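Local coordinates for tartrate dehydrogenase/decarboxylase (Pseudomonas putida, PDB 3FLK), which oxidises tartrate with NAD(+), converts meso-tartrate to D-glycerate and oxidatively decarboxylates D-malate to pyruvate, using a magnesium or manganese ion, at residues D71-G76 / P277-P282; F6-I11 / L39-F44. The protein carries 1 engineered substitution. One frame throughout, in Å; residues are numbered along the deposited sequence.

Contact 1: D71-G76 / P277-P282. With NAI (1,4-dihydronicotinamide adenine dinucleotide), chain F.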
loop_
_atom_site.group_PDB
_atom_site.type_symbol
_atom_site.label_atom_id
_atom_site.label_comp_id
_atom_site.label_asym_id
_atom_site.label_seq_id
_atom_site.Cartn_x
_atom_site.Cartn_y
_atom_site.Cartn_z
ATOM N N ASP A 71 -1.137 -18.500 -29.093
ATOM C CA ASP A 71 -1.516 -17.106 -29.310
ATOM C C ASP A 71 -1.620 -16.312 -28.006
ATOM O O ASP A 71 -1.364 -15.107 -27.988
ATOM C CB ASP A 71 -2.819 -17.030 -30.107
ATOM C CG ASP A 71 -2.664 -17.559 -31.528
ATOM O OD1 ASP A 71 -2.000 -16.889 -32.348
ATOM O OD2 ASP A 71 -3.202 -18.649 -31.822
ATOM N N ALA A 72 -2.002 -16.990 -26.924
ATOM C CA ALA A 72 -2.027 -16.376 -25.594
ATOM C C ALA A 72 -2.027 -17.411 -24.472
ATOM O O ALA A 72 -2.298 -18.594 -24.701
ATOM C CB ALA A 72 -3.215 -15.420 -25.455
ATOM N N ILE A 73 -1.712 -16.953 -23.263
ATOM C CA ILE A 73 -1.664 -17.815 -22.084
ATOM C C ILE A 73 -2.803 -17.456 -21.130
ATOM O O ILE A 73 -2.964 -16.294 -20.743
ATOM C CB ILE A 73 -0.301 -17.721 -21.345
ATOM C CG1 ILE A 73 0.863 -17.976 -22.314
ATOM C CG2 ILE A 73 -0.253 -18.701 -20.171
ATOM C CD1 ILE A 73 2.221 -17.537 -21.787
ATOM N N TYR A 74 -3.589 -18.466 -20.769
ATOM C CA TYR A 74 -4.700 -18.318 -19.835
ATOM C C TYR A 74 -4.268 -18.998 -18.540
ATOM O O TYR A 74 -4.172 -20.225 -18.476
ATOM C CB TYR A 74 -5.959 -18.959 -20.437
ATOM C CG TYR A 74 -7.290 -18.514 -19.854
ATOM C CD1 TYR A 74 -7.537 -17.178 -19.534
ATOM C CD2 TYR A 74 -8.323 -19.436 -19.667
ATOM C CE1 TYR A 74 -8.767 -16.779 -19.018
ATOM C CE2 TYR A 74 -9.553 -19.046 -19.147
ATOM C CZ TYR A 74 -9.769 -17.717 -18.829
ATOM O OH TYR A 74 -10.988 -17.331 -18.318
ATOM N N PHE A 75 -3.985 -18.187 -17.522
ATOM C CA PHE A 75 -3.263 -18.635 -16.327
ATOM C C PHE A 75 -4.102 -18.504 -15.057
ATOM O O PHE A 75 -4.765 -17.493 -14.845
ATOM C CB PHE A 75 -1.950 -17.844 -16.192
ATOM C CG PHE A 75 -1.102 -18.240 -15.009
ATOM C CD1 PHE A 75 -0.325 -19.396 -15.043
ATOM C CD2 PHE A 75 -1.060 -17.440 -13.872
ATOM C CE1 PHE A 75 0.465 -19.760 -13.949
ATOM C CE2 PHE A 75 -0.272 -17.791 -12.774
ATOM C CZ PHE A 75 0.492 -18.952 -12.813
ATOM N N GLY A 76 -4.058 -19.534 -14.215
ATOM C CA GLY A 76 -4.800 -19.540 -12.960
ATOM C C GLY A 76 -4.064 -18.790 -11.869
ATOM O O GLY A 76 -4.252 -17.584 -11.702
ATOM N N PRO A 277 3.402 -14.166 -26.878
ATOM C CA PRO A 277 2.040 -14.286 -26.351
ATOM C C PRO A 277 1.844 -13.491 -25.061
ATOM O O PRO A 277 2.740 -13.445 -24.211
ATOM C CB PRO A 277 1.891 -15.788 -26.079
ATOM C CG PRO A 277 3.281 -16.312 -25.992
ATOM C CD PRO A 277 4.094 -15.470 -26.916
ATOM N N SER A 278 0.687 -12.849 -24.939
ATOM C CA SER A 278 0.313 -12.167 -23.710
ATOM C C SER A 278 -0.316 -13.168 -22.739
ATOM O O SER A 278 -0.704 -14.271 -23.138
ATOM C CB SER A 278 -0.642 -11.011 -24.008
ATOM O OG SER A 278 0.012 -9.994 -24.749
ATOM N N LEU A 279 -0.402 -12.783 -21.468
ATOM C CA LEU A 279 -0.900 -13.670 -20.423
ATOM C C LEU A 279 -2.080 -13.047 -19.688
ATOM O O LEU A 279 -2.048 -11.875 -19.306
ATOM C CB LEU A 279 0.224 -14.033 -19.445
ATOM C CG LEU A 279 -0.078 -15.043 -18.331
ATOM C CD1 LEU A 279 1.148 -15.875 -18.028
ATOM C CD2 LEU A 279 -0.579 -14.351 -17.071
ATOM N N PHE A 280 -3.120 -13.849 -19.488
ATOM C CA PHE A 280 -4.344 -13.375 -18.860
ATOM C C PHE A 280 -4.668 -14.229 -17.640
ATOM O O PHE A 280 -4.707 -15.459 -17.716
ATOM C CB PHE A 280 -5.488 -13.336 -19.881
ATOM C CG PHE A 280 -5.202 -12.443 -21.064
ATOM C CD1 PHE A 280 -5.643 -11.124 -21.081
ATOM C CD2 PHE A 280 -4.459 -12.913 -22.148
ATOM C CE1 PHE A 280 -5.361 -10.290 -22.166
ATOM C CE2 PHE A 280 -4.173 -12.089 -23.233
ATOM C CZ PHE A 280 -4.626 -10.778 -23.242
ATOM N N GLU A 281 -4.871 -13.553 -16.511
ATOM C CA GLU A 281 -4.978 -14.195 -15.207
ATOM C C GLU A 281 -5.776 -13.316 -14.248
ATOM O O GLU A 281 -5.874 -12.102 -14.452
ATOM C CB GLU A 281 -3.578 -14.450 -14.621
ATOM C CG GLU A 281 -2.798 -13.170 -14.313
ATOM C CD GLU A 281 -1.551 -13.380 -13.473
ATOM O OE1 GLU A 281 -1.469 -14.370 -12.715
ATOM O OE2 GLU A 281 -0.642 -12.531 -13.568
ATOM N N PRO A 282 -6.359 -13.919 -13.197
ATOM C CA PRO A 282 -6.895 -13.088 -12.125
ATOM C C PRO A 282 -5.797 -12.357 -11.353
ATOM O O PRO A 282 -4.635 -12.778 -11.370
ATOM C CB PRO A 282 -7.598 -14.095 -11.212
ATOM C CG PRO A 282 -7.019 -15.413 -11.542
ATOM C CD PRO A 282 -6.589 -15.357 -12.965
HETATM P PA NAI F . -4.477 -14.794 -2.374
HETATM O O1A NAI F . -4.964 -13.857 -3.413
HETATM O O2A NAI F . -4.304 -16.162 -2.896
HETATM O O5B NAI F . -5.524 -14.824 -1.163
HETATM C C5B NAI F . -5.760 -13.711 -0.331
HETATM C C4B NAI F . -7.131 -13.831 0.327
HETATM O O4B NAI F . -8.144 -13.586 -0.630
HETATM C C3B NAI F . -7.376 -15.220 0.898
HETATM O O3B NAI F . -8.036 -15.084 2.133
HETATM C C2B NAI F . -8.275 -15.882 -0.127
HETATM O O2B NAI F . -9.169 -16.801 0.458
HETATM C C1B NAI F . -8.994 -14.712 -0.777
HETATM N N9A NAI F . -9.265 -14.974 -2.200
HETATM C C8A NAI F . -8.362 -14.949 -3.233
HETATM N N7A NAI F . -9.018 -15.244 -4.376
HETATM C C5A NAI F . -10.318 -15.456 -4.094
HETATM C C6A NAI F . -11.411 -15.786 -4.888
HETATM N N6A NAI F . -11.269 -15.938 -6.202
HETATM N N1A NAI F . -12.650 -15.943 -4.299
HETATM C C2A NAI F . -12.807 -15.777 -2.939
HETATM N N3A NAI F . -11.713 -15.444 -2.162
HETATM C C4A NAI F . -10.490 -15.291 -2.727
HETATM O O3 NAI F . -3.101 -14.168 -1.792
HETATM P PN NAI F . -2.199 -14.706 -0.567
HETATM O O1N NAI F . -3.021 -15.434 0.423
HETATM O O2N NAI F . -1.424 -13.535 -0.093
HETATM O O5D NAI F . -1.181 -15.720 -1.276
HETATM C C5D NAI F . -1.481 -17.089 -1.454
HETATM C C4D NAI F . -0.516 -17.708 -2.465
HETATM O O4D NAI F . -0.787 -17.207 -3.760
HETATM C C3D NAI F . 0.947 -17.393 -2.183
HETATM O O3D NAI F . 1.690 -18.551 -2.475
HETATM C C2D NAI F . 1.293 -16.295 -3.174
HETATM O O2D NAI F . 2.653 -16.309 -3.539
HETATM C C1D NAI F . 0.384 -16.652 -4.341
HETATM N N1N NAI F . 0.014 -15.535 -5.231
HETATM C C2N NAI F . 0.156 -15.736 -6.576
HETATM C C3N NAI F . -0.195 -14.741 -7.482
HETATM C C7N NAI F . -0.285 -15.085 -8.942
HETATM O O7N NAI F . -0.104 -16.422 -9.355
HETATM N N7N NAI F . -0.533 -14.118 -9.825
HETATM C C4N NAI F . -0.699 -13.533 -7.001
HETATM C C5N NAI F . -0.846 -13.334 -5.628
HETATM C C6N NAI F . -0.487 -14.351 -4.744
HETATM O O HOH W 1 -1.547 -12.638 -26.886
#
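Ile73 pairs with Leu279 where two parallel strands run side by side in the large mixed sheet of the isocitrate/isopropylmalate dehydrogenase fold. Ile73 uses both its backbone N and O on the neighbouring strand, bonding to the residues on either side of Leu279. Its N donates to Ser278 O at 2.9 Å, and its O accepts from Phe280 N at 2.8 Å. Phe75 N continues the pattern to Phe280 O at 2.8 Å, with a nearly straight N-H...O angle of 176°. On one face of the sheet, Ile73 CG2 meets Leu279 CD1 at 3.8 Å. Phe101 and helix 94-100 pack on this side. On the other face, Phe280 brings its ring edge to Ala72, with CE2 at 4.1 Å from Ala72 CB. Met308 of helix 299-313 touches both residues. The strand ends reach the coenzyme pocket. With CG anti to its backbone N (chi1 -179°), the Phe75 side chain lies alongside that of Glu281, pointing the same way; ring and carboxylate planes are 71° apart. Glu281 OE1 sits at the ring edge, 3.3 Å from Phe75 CD2. The other carboxylate oxygen, OE2, forms a salt bridge with Arg98, a residue of the oxalate pocket. The nicotinamide carboxamide meets both side chains: Phe75 CE2 lies 3.7 Å from NADH O7N, while NADH N7N donates to Glu281 OE1 at 3.0 Å.

Contact 2: F6-I11 / L39-F44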
loop_
_atom_site.group_PDB
_atom_site.type_symbol
_atom_site.label_atom_id
_atom_site.label_comp_id
_atom_site.label_asym_id
_atom_site.label_seq_id
_atom_site.Cartn_x
_atom_site.Cartn_y
_atom_site.Cartn_z
ATOM N N PHE A 6 -7.521 -19.373 -32.869
ATOM C CA PHE A 6 -6.554 -19.009 -31.837
ATOM C C PHE A 6 -6.252 -20.191 -30.921
ATOM O O PHE A 6 -7.165 -20.870 -30.442
ATOM C CB PHE A 6 -7.032 -17.800 -31.026
ATOM C CG PHE A 6 -7.008 -16.504 -31.793
ATOM C CD1 PHE A 6 -5.802 -15.931 -32.188
ATOM C CD2 PHE A 6 -8.190 -15.851 -32.109
ATOM C CE1 PHE A 6 -5.777 -14.735 -32.897
ATOM C CE2 PHE A 6 -8.176 -14.649 -32.816
ATOM C CZ PHE A 6 -6.966 -14.091 -33.210
ATOM N N ARG A 7 -4.964 -20.436 -30.699
ATOM C CA ARG A 7 -4.509 -21.492 -29.805
ATOM C C ARG A 7 -4.241 -20.912 -28.421
ATOM O O ARG A 7 -3.469 -19.959 -28.277
ATOM C CB ARG A 7 -3.237 -22.150 -30.342
ATOM C CG ARG A 7 -3.389 -22.871 -31.672
ATOM C CD ARG A 7 -2.088 -23.576 -32.037
ATOM N NE ARG A 7 -1.869 -24.780 -31.233
ATOM C CZ ARG A 7 -0.672 -25.276 -30.923
ATOM N NH1 ARG A 7 0.438 -24.669 -31.330
ATOM N NH2 ARG A 7 -0.582 -26.378 -30.192
ATOM N N ILE A 8 -4.878 -21.494 -27.411
ATOM C CA ILE A 8 -4.772 -21.001 -26.042
ATOM C C ILE A 8 -4.042 -22.001 -25.155
ATOM O O ILE A 8 -4.433 -23.168 -25.064
ATOM C CB ILE A 8 -6.170 -20.731 -25.407
ATOM C CG1 ILE A 8 -7.122 -19.973 -26.358
ATOM C CG2 ILE A 8 -6.030 -20.085 -24.020
ATOM C CD1 ILE A 8 -6.601 -18.674 -26.965
ATOM N N ALA A 9 -2.985 -21.536 -24.497
ATOM C CA ALA A 9 -2.298 -22.334 -23.493
ATOM C C ALA A 9 -2.944 -22.095 -22.129
ATOM O O ALA A 9 -2.799 -21.019 -21.543
ATOM C CB ALA A 9 -0.817 -21.995 -23.463
ATOM N N ALA A 10 -3.676 -23.097 -21.647
ATOM C CA ALA A 10 -4.349 -23.029 -20.353
ATOM C C ALA A 10 -3.469 -23.652 -19.275
ATOM O O ALA A 10 -3.092 -24.825 -19.364
ATOM C CB ALA A 10 -5.706 -23.722 -20.417
ATOM N N ILE A 11 -3.125 -22.851 -18.270
ATOM C CA ILE A 11 -2.224 -23.280 -17.204
ATOM C C ILE A 11 -2.859 -22.945 -15.852
ATOM O O ILE A 11 -2.740 -21.815 -15.374
ATOM C CB ILE A 11 -0.816 -22.617 -17.325
ATOM C CG1 ILE A 11 -0.254 -22.771 -18.745
ATOM C CG2 ILE A 11 0.152 -23.199 -16.282
ATOM C CD1 ILE A 11 1.067 -22.042 -18.991
ATOM N N LEU A 39 -11.594 -21.233 -31.151
ATOM C CA LEU A 39 -10.632 -21.293 -30.055
ATOM C C LEU A 39 -10.230 -22.734 -29.772
ATOM O O LEU A 39 -11.070 -23.635 -29.784
ATOM C CB LEU A 39 -11.210 -20.655 -28.785
ATOM C CG LEU A 39 -11.713 -19.206 -28.808
ATOM C CD1 LEU A 39 -12.352 -18.859 -27.471
ATOM C CD2 LEU A 39 -10.605 -18.208 -29.148
ATOM N N GLU A 40 -8.941 -22.944 -29.525
ATOM C CA GLU A 40 -8.428 -24.265 -29.182
ATOM C C GLU A 40 -7.608 -24.184 -27.900
ATOM O O GLU A 40 -6.636 -23.431 -27.824
ATOM C CB GLU A 40 -7.592 -24.840 -30.329
ATOM C CG GLU A 40 -7.255 -26.322 -30.174
ATOM C CD GLU A 40 -6.569 -26.917 -31.398
ATOM O OE1 GLU A 40 -5.951 -26.159 -32.182
ATOM O OE2 GLU A 40 -6.643 -28.156 -31.570
ATOM N N PHE A 41 -8.013 -24.960 -26.898
ATOM C CA PHE A 41 -7.357 -24.957 -25.594
ATOM C C PHE A 41 -6.484 -26.189 -25.392
ATOM O O PHE A 41 -6.917 -27.318 -25.639
ATOM C CB PHE A 41 -8.395 -24.872 -24.468
ATOM C CG PHE A 41 -9.192 -23.595 -24.465
ATOM C CD1 PHE A 41 -8.771 -22.501 -23.720
ATOM C CD2 PHE A 41 -10.371 -23.490 -25.203
ATOM C CE1 PHE A 41 -9.504 -21.314 -23.714
ATOM C CE2 PHE A 41 -11.112 -22.310 -25.201
ATOM C CZ PHE A 41 -10.677 -21.220 -24.456
ATOM N N ASP A 42 -5.251 -25.958 -24.952
ATOM C CA ASP A 42 -4.368 -27.024 -24.495
ATOM C C ASP A 42 -3.976 -26.752 -23.048
ATOM O O ASP A 42 -3.572 -25.637 -22.705
ATOM C CB ASP A 42 -3.118 -27.126 -25.375
ATOM C CG ASP A 42 -3.391 -27.794 -26.716
ATOM O OD1 ASP A 42 -4.190 -28.755 -26.765
ATOM O OD2 ASP A 42 -2.790 -27.363 -27.722
ATOM N N THR A 43 -4.104 -27.773 -22.205
ATOM C CA THR A 43 -3.845 -27.636 -20.776
ATOM C C THR A 43 -2.464 -28.175 -20.405
ATOM O O THR A 43 -2.076 -29.266 -20.827
ATOM C CB THR A 43 -4.944 -28.324 -19.934
ATOM O OG1 THR A 43 -6.230 -27.854 -20.355
ATOM C CG2 THR A 43 -4.769 -28.019 -18.448
ATOM N N PHE A 44 -1.730 -27.389 -19.622
ATOM C CA PHE A 44 -0.403 -27.767 -19.145
ATOM C C PHE A 44 -0.408 -27.934 -17.631
ATOM O O PHE A 44 -0.979 -27.111 -16.910
ATOM C CB PHE A 44 0.638 -26.726 -19.566
ATOM C CG PHE A 44 0.810 -26.608 -21.055
ATOM C CD1 PHE A 44 1.696 -27.440 -21.733
ATOM C CD2 PHE A 44 0.084 -25.671 -21.781
ATOM C CE1 PHE A 44 1.860 -27.335 -23.109
ATOM C CE2 PHE A 44 0.240 -25.562 -23.160
ATOM C CZ PHE A 44 1.131 -26.396 -23.824
#
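Leu39 meets Phe6 at the start of a parallel strand pair, the two strands of a beta-alpha-beta unit whose connecting helix is 17-35. Leu39 CD2 touches Phe6 CB and lies near the plane of the Phe6 ring, at its edge. Glu40 uses both its backbone N and its O on strand 6-11. Its N donates to Phe6 O at 2.9 Å, and its O accepts from Ile8 N at 2.6 Å. Its side chain runs alongside Arg7, but the charged atoms stay beyond salt-bridge distance. With CG anti to its carbonyl carbon (chi1 -64°), Phe41 lies alongside Ile8 and presents a ring face to it: Ile8 CG1 sits 4.2 Å from the ring centroid of Phe41, a CH-pi contact. Leu28 of helix 17-35 also touches Phe41. Asp42 N donates to Ile8 O at 2.9 Å, and Asp42 O accepts from Ala10 N at 2.8 Å. Asp42 OD2 lies 3.5 Å from Arg7 NH2, a salt bridge with only a weak hydrogen bond. The two flat groups stand 78° apart. The same OD2 is hydrogen-bonded to Tyr70 OH. Thr43 turns CG2 toward Ala10 O. Phe44 closes the run, its N bonded to Ala10 O at 2.9 Å. Its ring reaches back, with CE2 3.7 Å from Ala9 CB. Regular backbone bonds therefore carry the pairing. Apolar contacts add to it on both faces, and the long Arg7–Asp42 bridge probably contributes modestly.

In the fold
From the N terminus, the chain forms strand 6-13, passes through helix 17-35 and returns as strand 39-43. Contact 2 closes this short beta-alpha-beta loop. Contact 1 opens only afterwards, at 71-76, and closes about 200 residues later at 277-282. The two loops are thus in series and neither crosses the other. Both contacts lie in one sheet, where 39-43, 6-13, 72-77 and 278-282 follow one another in parallel. Strands 6-13 and 72-77 join the contacts through backbone bonds such as Tyr74 N to Ala9 O. Contact 2 includes one of the two outermost strands of the sheet within this chain, whereas contact 1 is buried and reaches the coenzyme.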